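Local coordinates for hemolysin BL lytic component L1 (PDB 7NMQ), which probably acts as one of the lytic components of the Bacillus cereus hemolysin BL enterotoxin, an alpha-helical pore-forming toxin, at residues I55-W69 against F138-N152. Sequence-based numbering, arbitrary orientation. Where two conformers were deposited one is given.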
ATOM      1  N   ILE A  55      10.922  24.320  -8.722  1.00 11.57           N
ATOM      2  CA  ILE A  55      10.899  22.857  -8.985  1.00 11.23           C
ATOM      3  C   ILE A  55      11.895  22.171  -8.074  1.00 10.90           C
ATOM      4  O   ILE A  55      11.596  21.120  -7.506  1.00 11.00           O
ATOM      5  CB  ILE A  55      11.156  22.588 -10.461  1.00 11.70           C
ATOM      6  CG1 ILE A  55       9.888  22.988 -11.216  1.00 13.19           C
ATOM      7  CG2 ILE A  55      11.570  21.142 -10.665  1.00 13.51           C
ATOM      8  CD1 ILE A  55      10.012  23.064 -12.685  1.00 15.09           C
ATOM      9  N   HIS A  56      13.100  22.696  -7.943  1.00 11.69           N
ATOM     10  CA  HIS A  56      14.089  22.045  -7.071  1.00 11.37           C
ATOM     11  C   HIS A  56      13.600  22.017  -5.633  1.00 11.23           C
ATOM     12  O   HIS A  56      13.787  20.987  -4.961  1.00 11.03           O
ATOM     13  CB  HIS A  56      15.416  22.780  -7.136  1.00 12.25           C
ATOM     14  CG  HIS A  56      16.121  22.520  -8.421  1.00 12.66           C
ATOM     15  ND1 HIS A  56      17.105  23.360  -8.869  1.00 13.84           N
ATOM     16  CD2 HIS A  56      16.023  21.506  -9.315  1.00 12.39           C
ATOM     17  CE1 HIS A  56      17.567  22.878 -10.028  1.00 13.80           C
ATOM     18  NE2 HIS A  56      16.929  21.744 -10.333  1.00 13.32           N
ATOM     19  N   LEU A  57      12.950  23.075  -5.148  1.00 11.48           N
ATOM     20  CA  LEU A  57      12.370  23.050  -3.789  1.00 11.48           C
ATOM     21  C   LEU A  57      11.262  21.984  -3.741  1.00 10.98           C
ATOM     22  O   LEU A  57      11.161  21.274  -2.729  1.00 11.58           O
ATOM     23  CB  LEU A  57      11.779  24.417  -3.440  1.00 13.26           C
ATOM     24  CG  LEU A  57      12.799  25.531  -3.333  1.00 14.09           C
ATOM     25  CD1 LEU A  57      12.111  26.855  -2.996  1.00 17.11           C
ATOM     26  CD2 LEU A  57      13.886  25.232  -2.358  1.00 15.47           C
ATOM     27  N   ASN A  58      10.460  21.876  -4.769  1.00 10.45           N
ATOM     28  CA  ASN A  58       9.388  20.857  -4.804  1.00 10.74           C
ATOM     29  C   ASN A  58      10.013  19.471  -4.769  1.00 10.47           C
ATOM     30  O   ASN A  58       9.469  18.565  -4.093  1.00 11.37           O
ATOM     31  CB  ASN A  58       8.539  20.932  -6.046  1.00 10.96           C
ATOM     32  CG  ASN A  58       7.777  22.233  -6.203  1.00 12.74           C
ATOM     33  OD1 ASN A  58       7.456  22.974  -5.249  1.00 16.71           O
ATOM     34  ND2 ASN A  58       7.424  22.480  -7.422  1.00 13.34           N
ATOM     35  N   GLN A  59      11.133  19.252  -5.445  1.00 10.60           N
ATOM     36  CA  GLN A  59      11.744  17.907  -5.527  1.00 10.74           C
ATOM     37  C   GLN A  59      12.320  17.580  -4.157  1.00 10.81           C
ATOM     38  O   GLN A  59      12.235  16.425  -3.721  1.00 11.15           O
ATOM     39  CB  GLN A  59      12.807  17.815  -6.633  1.00 11.56           C
ATOM     40  CG  GLN A  59      12.215  17.950  -8.011  1.00 11.28           C
ATOM     41  CD  GLN A  59      13.221  17.762  -9.117  1.00 12.52           C
ATOM     42  OE1 GLN A  59      14.010  18.650  -9.427  1.00 12.88           O
ATOM     43  NE2 GLN A  59      13.227  16.586  -9.668  1.00 17.74           N
ATOM     44  N   GLU A  60      12.938  18.542  -3.482  0.50 11.20           N
ATOM     45  CA  GLU A  60      13.471  18.284  -2.121  0.50 11.69           C
ATOM     46  C   GLU A  60      12.305  17.913  -1.197  0.50 11.48           C
ATOM     47  O   GLU A  60      12.453  16.989  -0.383  0.50 12.25           O
ATOM     48  CB  GLU A  60      14.245  19.509  -1.633  0.50 12.38           C
ATOM     49  CG  GLU A  60      15.553  19.706  -2.389  0.50 13.10           C
ATOM     50  CD  GLU A  60      15.978  21.137  -2.598  0.50 14.10           C
ATOM     51  OE1 GLU A  60      15.601  22.027  -1.802  0.50 14.99           O
ATOM     52  OE2 GLU A  60      16.676  21.333  -3.587  0.50 15.49           O
ATOM     53  N   LEU A  61      11.157  18.572  -1.314  1.00 11.50           N
ATOM     54  CA  LEU A  61      10.027  18.202  -0.436  1.00 11.61           C
ATOM     55  C   LEU A  61       9.456  16.840  -0.852  1.00 11.04           C
ATOM     56  O   LEU A  61       9.039  16.084   0.028  1.00 11.40           O
ATOM     57  CB  LEU A  61       8.958  19.282  -0.512  1.00 13.15           C
ATOM     58  CG  LEU A  61       7.809  19.106   0.472  1.00 16.07           C
ATOM     59  CD1 LEU A  61       8.302  19.070   1.907  1.00 18.55           C
ATOM     60  CD2 LEU A  61       6.855  20.260   0.274  1.00 19.46           C
ATOM     61  N   SER A  62       9.498  16.483  -2.129  1.00 10.63           N
ATOM     62  CA  SER A  62       9.016  15.158  -2.565  1.00 10.57           C
ATOM     63  C   SER A  62       9.848  14.115  -1.808  1.00 10.90           C
ATOM     64  O   SER A  62       9.311  13.052  -1.431  1.00 11.17           O
ATOM     65  CB  SER A  62       9.144  14.938  -4.043  1.00 12.58           C
ATOM     66  OG  SER A  62       8.444  15.912  -4.796  1.00 17.09           O
ATOM     67  N   ARG A  63      11.174  14.350  -1.705  1.00 10.89           N
ATOM     68  CA  ARG A  63      12.039  13.320  -1.096  1.00 11.04           C
ATOM     69  C   ARG A  63      11.799  13.267   0.413  1.00 11.56           C
ATOM     70  O   ARG A  63      11.802  12.149   1.012  1.00 12.29           O
ATOM     71  CB  ARG A  63      13.507  13.506  -1.465  1.00 11.88           C
ATOM     72  CG  ARG A  63      13.767  13.392  -2.968  1.00 12.65           C
ATOM     73  CD  ARG A  63      15.227  13.315  -3.350  1.00 15.73           C
ATOM     74  NE  ARG A  63      15.891  14.571  -3.190  1.00 17.09           N
ATOM     75  CZ  ARG A  63      15.972  15.562  -4.101  1.00 15.51           C
ATOM     76  NH1 ARG A  63      15.544  15.452  -5.347  1.00 17.24           N
ATOM     77  NH2 ARG A  63      16.616  16.641  -3.747  1.00 18.44           N
ATOM     78  N   ILE A  64      11.525  14.401   1.028  1.00 11.10           N
ATOM     79  CA  ILE A  64      11.108  14.436   2.465  1.00 11.63           C
ATOM     80  C   ILE A  64       9.817  13.636   2.613  1.00 11.70           C
ATOM     81  O   ILE A  64       9.717  12.839   3.566  1.00 12.12           O
ATOM     82  CB  ILE A  64      10.942  15.881   2.927  1.00 12.36           C
ATOM     83  CG1 ILE A  64      12.333  16.494   3.102  1.00 13.31           C
ATOM     84  CG2 ILE A  64      10.092  16.029   4.171  1.00 13.19           C
ATOM     85  CD1 ILE A  64      12.293  17.930   3.334  1.00 15.11           C
ATOM     86  N   ASN A  65       8.842  13.848   1.744  1.00 11.75           N
ATOM     87  CA  ASN A  65       7.554  13.119   1.887  1.00 11.56           C
ATOM     88  C   ASN A  65       7.791  11.624   1.707  1.00 11.59           C
ATOM     89  O   ASN A  65       7.118  10.789   2.373  1.00 12.05           O
ATOM     90  CB  ASN A  65       6.521  13.634   0.894  1.00 11.34           C
ATOM     91  CG  ASN A  65       5.971  14.984   1.250  1.00 12.05           C
ATOM     92  OD1 ASN A  65       6.108  15.446   2.372  1.00 14.05           O
ATOM     93  ND2 ASN A  65       5.397  15.621   0.251  1.00 13.74           N
ATOM     94  N   ALA A  66       8.678  11.246   0.788  1.00 11.79           N
ATOM     95  CA  ALA A  66       8.953   9.823   0.535  1.00 11.65           C
ATOM     96  C   ALA A  66       9.562   9.224   1.793  1.00 11.38           C
ATOM     97  O   ALA A  66       9.219   8.081   2.182  1.00 11.59           O
ATOM     98  CB  ALA A  66       9.829   9.684  -0.668  1.00 12.52           C
ATOM     99  N   ASN A  67      10.504   9.923   2.411  1.00 12.36           N
ATOM    100  CA  ASN A  67      11.132   9.403   3.645  1.00 13.63           C
ATOM    101  C   ASN A  67      10.115   9.386   4.790  1.00 13.79           C
ATOM    102  O   ASN A  67      10.191   8.484   5.625  1.00 13.88           O
ATOM    103  CB  ASN A  67      12.387  10.192   4.001  1.00 14.22           C
ATOM    104  CG  ASN A  67      13.567   9.740   3.176  1.00 16.43           C
ATOM    105  OD1 ASN A  67      13.971   8.585   3.263  1.00 19.53           O
ATOM    106  ND2 ASN A  67      14.027  10.594   2.285  1.00 17.25           N
ATOM    107  N   TYR A  68       9.141  10.287   4.811  1.00 11.93           N
ATOM    108  CA  TYR A  68       8.099  10.277   5.857  1.00 12.31           C
ATOM    109  C   TYR A  68       7.282   9.002   5.671  1.00 12.23           C
ATOM    110  O   TYR A  68       6.954   8.350   6.677  1.00 12.16           O
ATOM    111  CB  TYR A  68       7.144  11.461   5.733  1.00 12.37           C
ATOM    112  CG  TYR A  68       6.147  11.533   6.855  1.00 13.37           C
ATOM    113  CD1 TYR A  68       6.471  12.146   8.046  1.00 14.58           C
ATOM    114  CD2 TYR A  68       4.879  10.968   6.720  1.00 12.60           C
ATOM    115  CE1 TYR A  68       5.548  12.202   9.082  1.00 15.51           C
ATOM    116  CE2 TYR A  68       3.935  11.057   7.733  1.00 13.40           C
ATOM    117  CZ  TYR A  68       4.281  11.662   8.919  1.00 14.76           C
ATOM    118  OH  TYR A  68       3.381  11.751   9.936  1.00 16.62           O
ATOM    119  N   TRP A  69       6.916   8.658   4.446  1.00 11.57           N
ATOM    120  CA  TRP A  69       6.218   7.365   4.188  1.00 11.21           C
ATOM    121  C   TRP A  69       7.056   6.255   4.813  1.00 11.99           C
ATOM    122  O   TRP A  69       6.525   5.421   5.587  1.00 12.88           O
ATOM    123  CB  TRP A  69       5.946   7.099   2.699  1.00 11.07           C
ATOM    124  CG  TRP A  69       5.663   5.649   2.466  1.00 11.23           C
ATOM    125  CD1 TRP A  69       6.501   4.706   1.955  1.00 12.47           C
ATOM    126  CD2 TRP A  69       4.495   4.940   2.926  1.00 11.75           C
ATOM    127  NE1 TRP A  69       5.916   3.462   2.013  1.00 12.85           N
ATOM    128  CE2 TRP A  69       4.695   3.573   2.625  1.00 12.97           C
ATOM    129  CE3 TRP A  69       3.318   5.346   3.562  1.00 12.62           C
ATOM    130  CZ2 TRP A  69       3.729   2.603   2.888  1.00 13.52           C
ATOM    131  CZ3 TRP A  69       2.386   4.373   3.845  1.00 13.64           C
ATOM    132  CH2 TRP A  69       2.582   3.040   3.505  1.00 13.80           C
ATOM    133  N   PHE A 138      -1.000  13.342   5.995  1.00 12.54           N
ATOM    134  CA  PHE A 138       0.069  13.058   5.035  1.00 12.19           C
ATOM    135  C   PHE A 138      -0.477  13.209   3.629  1.00 12.84           C
ATOM    136  O   PHE A 138       0.185  13.780   2.747  1.00 13.36           O
ATOM    137  CB  PHE A 138       0.591  11.661   5.276  1.00 11.82           C
ATOM    138  CG  PHE A 138       1.748  11.277   4.397  1.00 11.93           C
ATOM    139  CD1 PHE A 138       2.808  12.148   4.166  1.00 12.21           C
ATOM    140  CD2 PHE A 138       1.794  10.020   3.854  1.00 12.44           C
ATOM    141  CE1 PHE A 138       3.862  11.765   3.338  1.00 11.89           C
ATOM    142  CE2 PHE A 138       2.869   9.608   3.084  1.00 12.84           C
ATOM    143  CZ  PHE A 138       3.914  10.482   2.863  1.00 11.85           C
ATOM    144  N   LYS A 139      -1.705  12.770   3.374  1.00 13.31           N
ATOM    145  CA  LYS A 139      -2.344  12.923   2.054  1.00 13.40           C
ATOM    146  C   LYS A 139      -2.404  14.411   1.716  1.00 13.07           C
ATOM    147  O   LYS A 139      -2.133  14.789   0.555  1.00 13.06           O
ATOM    148  CB  LYS A 139      -3.722  12.263   2.051  1.00 15.76           C
ATOM    149  CG  LYS A 139      -4.201  11.844   0.694  1.00 19.56           C
ATOM    150  CD  LYS A 139      -4.721  12.917  -0.161  1.00 22.28           C
ATOM    151  CE  LYS A 139      -5.789  13.753   0.483  1.00 26.30           C
ATOM    152  NZ  LYS A 139      -6.981  12.933   0.784  1.00 30.28           N
ATOM    153  N   GLY A 140      -2.747  15.245   2.675  1.00 13.69           N
ATOM    154  CA  GLY A 140      -2.779  16.695   2.432  1.00 15.25           C
ATOM    155  C   GLY A 140      -1.412  17.204   1.988  1.00 14.04           C
ATOM    156  O   GLY A 140      -1.344  18.000   1.014  1.00 14.87           O
ATOM    157  N   LYS A 141      -0.329  16.748   2.626  1.00 13.70           N
ATOM    158  CA  LYS A 141       1.054  17.167   2.244  1.00 13.68           C
ATOM    159  C   LYS A 141       1.405  16.624   0.865  1.00 12.01           C
ATOM    160  O   LYS A 141       1.982  17.377   0.065  1.00 14.16           O
ATOM    161  CB  LYS A 141       2.064  16.681   3.286  1.00 15.98           C
ATOM    162  CG  LYS A 141       1.914  17.294   4.663  1.00 21.82           C
ATOM    163  CD  LYS A 141       2.017  18.784   4.772  1.00 27.70           C
ATOM    164  CE  LYS A 141       1.807  19.302   6.186  1.00 36.91           C
ATOM    165  NZ  LYS A 141       3.050  19.295   7.007  1.00 42.85           N
ATOM    166  N   LEU A 142       0.991  15.404   0.542  1.00 11.74           N
ATOM    167  CA  LEU A 142       1.285  14.825  -0.785  1.00 11.15           C
ATOM    168  C   LEU A 142       0.534  15.604  -1.846  1.00 11.85           C
ATOM    169  O   LEU A 142       1.079  15.852  -2.938  1.00 11.80           O
ATOM    170  CB  LEU A 142       0.905  13.351  -0.819  1.00 11.75           C
ATOM    171  CG  LEU A 142       1.760  12.435   0.038  1.00 11.81           C
ATOM    172  CD1 LEU A 142       1.143  11.056   0.106  1.00 12.58           C
ATOM    173  CD2 LEU A 142       3.196  12.309  -0.470  1.00 12.49           C
ATOM    174  N   TYR A 143      -0.725  15.945  -1.587  1.00 12.25           N
ATOM    175  CA  TYR A 143      -1.525  16.718  -2.557  1.00 12.39           C
ATOM    176  C   TYR A 143      -0.925  18.100  -2.770  1.00 12.54           C
ATOM    177  O   TYR A 143      -0.884  18.546  -3.935  1.00 13.35           O
ATOM    178  CB  TYR A 143      -2.967  16.804  -2.066  1.00 13.15           C
ATOM    179  CG  TYR A 143      -3.930  17.516  -2.984  1.00 12.78           C
ATOM    180  CD1 TYR A 143      -4.080  17.128  -4.303  1.00 13.06           C
ATOM    181  CD2 TYR A 143      -4.724  18.554  -2.523  1.00 14.62           C
ATOM    182  CE1 TYR A 143      -4.989  17.758  -5.137  1.00 13.77           C
ATOM    183  CE2 TYR A 143      -5.671  19.159  -3.335  1.00 15.58           C
ATOM    184  CZ  TYR A 143      -5.829  18.747  -4.644  1.00 14.55           C
ATOM    185  OH  TYR A 143      -6.791  19.317  -5.458  1.00 15.79           O
ATOM    186  N   GLN A 144      -0.459  18.752  -1.715  0.50 12.76           N
ATOM    187  CA  GLN A 144       0.144  20.104  -1.848  0.50 14.07           C
ATOM    188  C   GLN A 144       1.411  20.004  -2.692  0.50 12.81           C
ATOM    189  O   GLN A 144       1.582  20.797  -3.626  0.50 13.37           O
ATOM    190  CB  GLN A 144       0.478  20.651  -0.474  0.50 15.96           C
ATOM    191  CG  GLN A 144      -0.764  21.147   0.232  0.50 19.22           C
ATOM    192  CD  GLN A 144      -1.426  22.240  -0.575  0.50 22.14           C
ATOM    193  OE1 GLN A 144      -0.777  23.167  -1.048  0.50 22.37           O
ATOM    194  NE2 GLN A 144      -2.732  22.132  -0.763  0.50 25.38           N
ATOM    195  N   ASN A 145       2.239  19.007  -2.429  1.00 11.81           N
ATOM    196  CA  ASN A 145       3.517  18.890  -3.174  1.00 12.48           C
ATOM    197  C   ASN A 145       3.206  18.548  -4.633  1.00 11.74           C
ATOM    198  O   ASN A 145       3.802  19.116  -5.567  1.00 12.19           O
ATOM    199  CB  ASN A 145       4.409  17.828  -2.535  1.00 12.52           C
ATOM    200  CG  ASN A 145       5.779  17.757  -3.176  1.00 13.10           C
ATOM    201  OD1 ASN A 145       6.465  18.755  -3.392  1.00 15.65           O
ATOM    202  ND2 ASN A 145       6.169  16.579  -3.539  1.00 12.39           N
ATOM    203  N   SER A 146       2.235  17.665  -4.882  1.00 12.94           N
ATOM    204  CA  SER A 146       1.829  17.266  -6.246  1.00 12.31           C
ATOM    205  C   SER A 146       1.347  18.498  -7.004  1.00 11.75           C
ATOM    206  O   SER A 146       1.735  18.686  -8.156  1.00 12.43           O
ATOM    207  CB  SER A 146       0.794  16.155  -6.246  1.00 13.68           C
ATOM    208  OG  SER A 146       0.434  15.835  -7.563  1.00 16.00           O
ATOM    209  N   THR A 147       0.429  19.275  -6.446  1.00 12.97           N
ATOM    210  CA  THR A 147      -0.177  20.383  -7.194  1.00 13.56           C
ATOM    211  C   THR A 147       0.877  21.490  -7.414  1.00 12.91           C
ATOM    212  O   THR A 147       0.878  22.092  -8.470  1.00 13.00           O
ATOM    213  CB  THR A 147      -1.434  20.932  -6.551  1.00 15.91           C
ATOM    214  OG1 THR A 147      -1.160  21.297  -5.214  1.00 19.36           O
ATOM    215  CG2 THR A 147      -2.495  19.862  -6.496  1.00 18.22           C
ATOM    216  N   ASP A 148       1.718  21.760  -6.424  0.50 12.89           N
ATOM    217  CA  ASP A 148       2.807  22.766  -6.551  0.50 12.91           C
ATOM    218  C   ASP A 148       3.715  22.367  -7.716  0.50 11.73           C
ATOM    219  O   ASP A 148       4.023  23.203  -8.599  0.50 11.87           O
ATOM    220  CB  ASP A 148       3.713  22.773  -5.329  0.50 13.88           C
ATOM    221  CG  ASP A 148       3.140  23.421  -4.089  0.50 15.43           C
ATOM    222  OD1 ASP A 148       2.200  24.212  -4.237  0.50 17.26           O
ATOM    223  OD2 ASP A 148       3.727  23.210  -3.008  0.50 18.97           O
ATOM    224  N   PHE A 149       4.117  21.110  -7.736  1.00 11.45           N
ATOM    225  CA  PHE A 149       5.006  20.574  -8.775  1.00 11.52           C
ATOM    226  C   PHE A 149       4.320  20.629 -10.128  1.00 11.36           C
ATOM    227  O   PHE A 149       4.903  21.166 -11.107  1.00 11.84           O
ATOM    228  CB  PHE A 149       5.449  19.181  -8.381  1.00 11.70           C
ATOM    229  CG  PHE A 149       6.487  18.591  -9.292  1.00 11.69           C
ATOM    230  CD1 PHE A 149       7.808  18.922  -9.125  1.00 13.01           C
ATOM    231  CD2 PHE A 149       6.131  17.766 -10.331  1.00 13.13           C
ATOM    232  CE1 PHE A 149       8.777  18.363  -9.948  1.00 13.36           C
ATOM    233  CE2 PHE A 149       7.089  17.230 -11.157  1.00 14.26           C
ATOM    234  CZ  PHE A 149       8.411  17.492 -10.928  1.00 12.92           C
ATOM    235  N   LYS A 150       3.079  20.146 -10.233  1.00 11.76           N
ATOM    236  CA  LYS A 150       2.345  20.157 -11.504  1.00 12.33           C
ATOM    237  C   LYS A 150       2.278  21.592 -12.001  1.00 11.95           C
ATOM    238  O   LYS A 150       2.464  21.819 -13.194  1.00 12.42           O
ATOM    239  CB  LYS A 150       0.927  19.609 -11.313  1.00 13.63           C
ATOM    240  CG  LYS A 150       0.033  19.704 -12.534  1.00 14.85           C
ATOM    241  CD  LYS A 150      -1.271  18.895 -12.383  1.00 16.00           C
ATOM    242  CE  LYS A 150      -2.324  19.323 -13.375  1.00 18.70           C
ATOM    243  NZ  LYS A 150      -1.895  18.990 -14.759  1.00 20.72           N
ATOM    244  N   ASN A 151       1.960  22.557 -11.152  1.00 12.42           N
ATOM    245  CA  ASN A 151       1.839  23.969 -11.597  1.00 12.33           C
ATOM    246  C   ASN A 151       3.202  24.489 -12.082  1.00 11.82           C
ATOM    247  O   ASN A 151       3.232  25.190 -13.106  1.00 12.01           O
ATOM    248  CB  ASN A 151       1.226  24.812 -10.491  1.00 13.51           C
ATOM    249  CG  ASN A 151       1.028  26.232 -10.954  1.00 14.84           C
ATOM    250  OD1 ASN A 151       0.319  26.455 -11.908  1.00 15.82           O
ATOM    251  ND2 ASN A 151       1.764  27.149 -10.358  1.00 17.45           N
ATOM    252  N   ASN A 152       4.293  24.139 -11.443  1.00 12.16           N
ATOM    253  CA  ASN A 152       5.612  24.675 -11.844  1.00 12.09           C
ATOM    254  C   ASN A 152       6.024  23.979 -13.129  1.00 12.21           C
ATOM    255  O   ASN A 152       6.674  24.632 -13.986  1.00 12.71           O
ATOM    256  CB  ASN A 152       6.640  24.488 -10.750  1.00 12.85           C
ATOM    257  CG  ASN A 152       6.484  25.426  -9.582  1.00 13.43           C
ATOM    258  OD1 ASN A 152       6.658  25.049  -8.415  1.00 15.81           O
ATOM    259  ND2 ASN A 152       6.219  26.667  -9.878  1.00 16.39           N
TER
HETATM  260  O   HOH W   1       6.267  25.964  -5.642  1.00 27.77           O
HETATM  261  O   HOH W   2       4.163  18.665   0.838  1.00 21.49           O
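Asn58 and Asn152 join the two helices through one amide-to-amide hydrogen bond, in which ND2 of Asn58 donates to OD1 of Asn152 at 2.9 Å. The donor lies in the carbonyl plane, on a lone pair, and the two amides are nearly coplanar (19° apart). A water lies within hydrogen-bonding reach of OD1 of both residues and may bridge them. Asn58 is also a knob, held in a hole formed by Asn145, Asp148, Phe149 and Asn152. CB of Asn58 sits at the edge of the Phe149 ring, 3.7 Å from CD1 of Phe149. That ring swings alongside the partner helix because its CG stands anti to the backbone N (chi1 -173°), and CE1 of Phe149 meets CG2 of Ile55 at 4.0 Å.

One turn before Phe149, Asn145 answers as a knob among Asn58, Leu61, Ser62 and Asn65. The hydroxyl of Ser62 donates back to Asn58 O, reaching it from the face opposite to Ser62 N. Asn65 repeats the knob role, its CB 3.8 Å from CD2 of Leu142. A second water donates to Lys141 O and accepts weakly from Asn65 ND2.

Phe138 closes the far end. CD2 of Tyr68 lies over one face of its ring, 3.5 Å from CD1 of Phe138, and Leu142 covers the opposite face. Asn65 O approaches the ring edge, 3.3 Å from CZ of Phe138, and Trp69 CB lies 3.9 Å from Phe138 CZ.

Beyond this shell, Asp25 of helix 10-33 takes the indole N-H of Trp69, and Leu290 of helix 275-325 packs on both Ser62 and Phe149. The axes of segments 55-69 and 138-152 run antiparallel at 154°; such knobs-into-holes packing is a hallmark of long helical bundles, consistent with the ClyA/HBL-like family.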